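Local coordinates for protein ORF10 (Moritella marina, PDB 6RIW) that carries the ketosynthase-chain length factor didomain of a polyunsaturated fatty acid synthase, the part that probably catalyses chain-extending condensation of acyl groups on acyl carrier protein, at residues Met134-Gln139 against Ser698-Thr703. Residues are numbered along the deposited sequence; the frame is centred on the assembly and turned at random.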
loop_
_atom_site.group_PDB
_atom_site.type_symbol
_atom_site.label_atom_id
_atom_site.label_comp_id
_atom_site.label_asym_id
_atom_site.label_seq_id
_atom_site.Cartn_x
_atom_site.Cartn_y
_atom_site.Cartn_z
ATOM N N MET A 134 0.398 -19.910 -3.289
ATOM C CA MET A 134 1.485 -20.883 -3.431
ATOM C C MET A 134 1.073 -22.165 -4.153
ATOM O O MET A 134 1.888 -22.685 -4.936
ATOM C CB MET A 134 2.056 -21.247 -2.048
ATOM C CG MET A 134 2.879 -20.196 -1.355
ATOM S SD MET A 134 4.047 -19.272 -2.392
ATOM C CE MET A 134 4.146 -17.751 -1.440
ATOM N N PRO A 135 -0.110 -22.741 -3.928
ATOM C CA PRO A 135 -0.423 -24.006 -4.606
ATOM C C PRO A 135 -0.471 -23.884 -6.120
ATOM O O PRO A 135 -0.268 -24.890 -6.797
ATOM C CB PRO A 135 -1.794 -24.388 -4.034
ATOM C CG PRO A 135 -1.862 -23.713 -2.727
ATOM C CD PRO A 135 -1.169 -22.382 -2.959
ATOM N N LEU A 136 -0.740 -22.694 -6.671
ATOM C CA LEU A 136 -0.651 -22.515 -8.123
ATOM C C LEU A 136 0.734 -22.911 -8.627
ATOM O O LEU A 136 0.867 -23.774 -9.499
ATOM C CB LEU A 136 -0.923 -21.060 -8.505
ATOM C CG LEU A 136 -2.314 -20.485 -8.222
ATOM C CD1 LEU A 136 -2.287 -18.942 -8.306
ATOM C CD2 LEU A 136 -3.285 -21.083 -9.227
ATOM N N TYR A 137 1.776 -22.265 -8.102
ATOM C CA TYR A 137 3.124 -22.512 -8.617
ATOM C C TYR A 137 3.588 -23.913 -8.269
ATOM O O TYR A 137 4.282 -24.561 -9.067
ATOM C CB TYR A 137 4.121 -21.503 -8.056
ATOM C CG TYR A 137 3.519 -20.151 -7.779
ATOM C CD1 TYR A 137 2.858 -19.458 -8.800
ATOM C CD2 TYR A 137 3.616 -19.565 -6.503
ATOM C CE1 TYR A 137 2.274 -18.226 -8.559
ATOM C CE2 TYR A 137 3.055 -18.327 -6.246
ATOM C CZ TYR A 137 2.399 -17.656 -7.283
ATOM O OH TYR A 137 1.820 -16.433 -7.043
ATOM N N HIS A 138 3.253 -24.383 -7.070
ATOM C CA HIS A 138 3.861 -25.620 -6.588
ATOM C C HIS A 138 3.183 -26.854 -7.164
ATOM O O HIS A 138 3.845 -27.883 -7.343
ATOM C CB HIS A 138 3.880 -25.610 -5.046
ATOM C CG HIS A 138 4.784 -24.547 -4.492
ATOM N ND1 HIS A 138 4.609 -23.971 -3.249
ATOM C CD2 HIS A 138 5.865 -23.937 -5.041
ATOM C CE1 HIS A 138 5.559 -23.069 -3.051
ATOM N NE2 HIS A 138 6.331 -23.029 -4.126
ATOM N N GLN A 139 1.908 -26.763 -7.551
ATOM C CA GLN A 139 1.335 -27.864 -8.317
ATOM C C GLN A 139 2.054 -28.014 -9.648
ATOM O O GLN A 139 2.319 -29.136 -10.101
ATOM C CB GLN A 139 -0.169 -27.656 -8.554
ATOM C CG GLN A 139 -0.840 -28.855 -9.301
ATOM C CD GLN A 139 -0.943 -30.107 -8.430
ATOM O OE1 GLN A 139 -0.827 -31.246 -8.914
ATOM N NE2 GLN A 139 -1.150 -29.901 -7.138
ATOM N N SER A 698 -3.329 -11.335 -14.170
ATOM C CA SER A 698 -2.489 -12.415 -13.634
ATOM C C SER A 698 -3.332 -13.622 -13.236
ATOM O O SER A 698 -4.519 -13.509 -12.936
ATOM C CB SER A 698 -1.713 -11.934 -12.403
ATOM O OG SER A 698 -2.634 -11.498 -11.412
ATOM N N ILE A 699 -2.692 -14.800 -13.187
ATOM C CA ILE A 699 -3.450 -15.952 -12.716
ATOM C C ILE A 699 -3.841 -15.763 -11.253
ATOM O O ILE A 699 -4.899 -16.240 -10.812
ATOM C CB ILE A 699 -2.673 -17.264 -12.935
ATOM C CG1 ILE A 699 -3.613 -18.461 -12.723
ATOM C CG2 ILE A 699 -1.385 -17.314 -12.046
ATOM C CD1 ILE A 699 -3.014 -19.835 -13.121
ATOM N N GLU A 700 -3.020 -15.051 -10.488
ATOM C CA GLU A 700 -3.355 -14.815 -9.083
ATOM C C GLU A 700 -4.618 -13.977 -8.959
ATOM O O GLU A 700 -5.476 -14.252 -8.108
ATOM C CB GLU A 700 -2.196 -14.121 -8.373
ATOM C CG GLU A 700 -0.953 -14.988 -8.230
ATOM C CD GLU A 700 0.038 -14.868 -9.388
ATOM O OE1 GLU A 700 -0.349 -14.411 -10.500
ATOM O OE2 GLU A 700 1.214 -15.246 -9.189
ATOM N N ASN A 701 -4.750 -12.941 -9.792
ATOM C CA ASN A 701 -5.970 -12.148 -9.702
ATOM C C ASN A 701 -7.184 -12.916 -10.190
ATOM O O ASN A 701 -8.264 -12.782 -9.616
ATOM C CB ASN A 701 -5.873 -10.835 -10.466
ATOM C CG ASN A 701 -7.075 -9.947 -10.180
ATOM O OD1 ASN A 701 -7.289 -9.550 -9.028
ATOM N ND2 ASN A 701 -7.883 -9.669 -11.197
ATOM N N ILE A 702 -7.049 -13.715 -11.250
ATOM C CA ILE A 702 -8.208 -14.487 -11.692
ATOM C C ILE A 702 -8.646 -15.453 -10.585
ATOM O O ILE A 702 -9.843 -15.564 -10.259
ATOM C CB ILE A 702 -7.912 -15.222 -13.017
ATOM C CG1 ILE A 702 -8.293 -14.377 -14.238
ATOM C CG2 ILE A 702 -8.838 -16.467 -13.131
ATOM C CD1 ILE A 702 -7.626 -13.025 -14.320
ATOM N N THR A 703 -7.679 -16.135 -9.973
ATOM C CA THR A 703 -7.932 -17.003 -8.819
ATOM C C THR A 703 -8.654 -16.265 -7.694
ATOM O O THR A 703 -9.661 -16.748 -7.157
ATOM C CB THR A 703 -6.593 -17.541 -8.294
ATOM O OG1 THR A 703 -5.963 -18.320 -9.309
ATOM C CG2 THR A 703 -6.801 -18.413 -7.054
#
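Leu-136 overlaps three residues of the facing helix with its two methyls: CD2 lies 4.1 Å from Ile-699 CD1, CD1 faces Glu-700 CG, and both reach Thr-703 OG1. This is buried helix-to-helix packing between the two thiolase-like domains. Helix 129-148 lies in the first, ketosynthase half and helix 699-706 in the second half, consistent with the chain length factor. The N-to-C directions of the two short segments differ by 127°, and their axes come within 11.1 Å, so side chains alone bridge the gap. Helix 513-519 also touches Leu-136 and Thr-703.

Beside Leu-136, Tyr-137 OH donates to Glu-700 OE2 at 2.5 Å. The oxygen sits at the ring edge, in the ring plane, and accepts through its anti lone pair. Ring and carboxylate planes are 58° apart. Glu-700 is bent at chi2 (91°), and its CG and CD both come close to the Tyr-137 hydroxyl. Gln-590 NE2 gives OE2 a second bond. An alanine at Glu-700 would probably leave the buried Tyr-137 hydroxyl and Gln-590 amide without this shared acceptor. Ser-698 caps the helix, its OG accepting from Asn-701 N. Ile-699 O takes Thr-703 N and OG1 from opposite faces of its carbonyl plane, the hydroxyl at 2.8 Å.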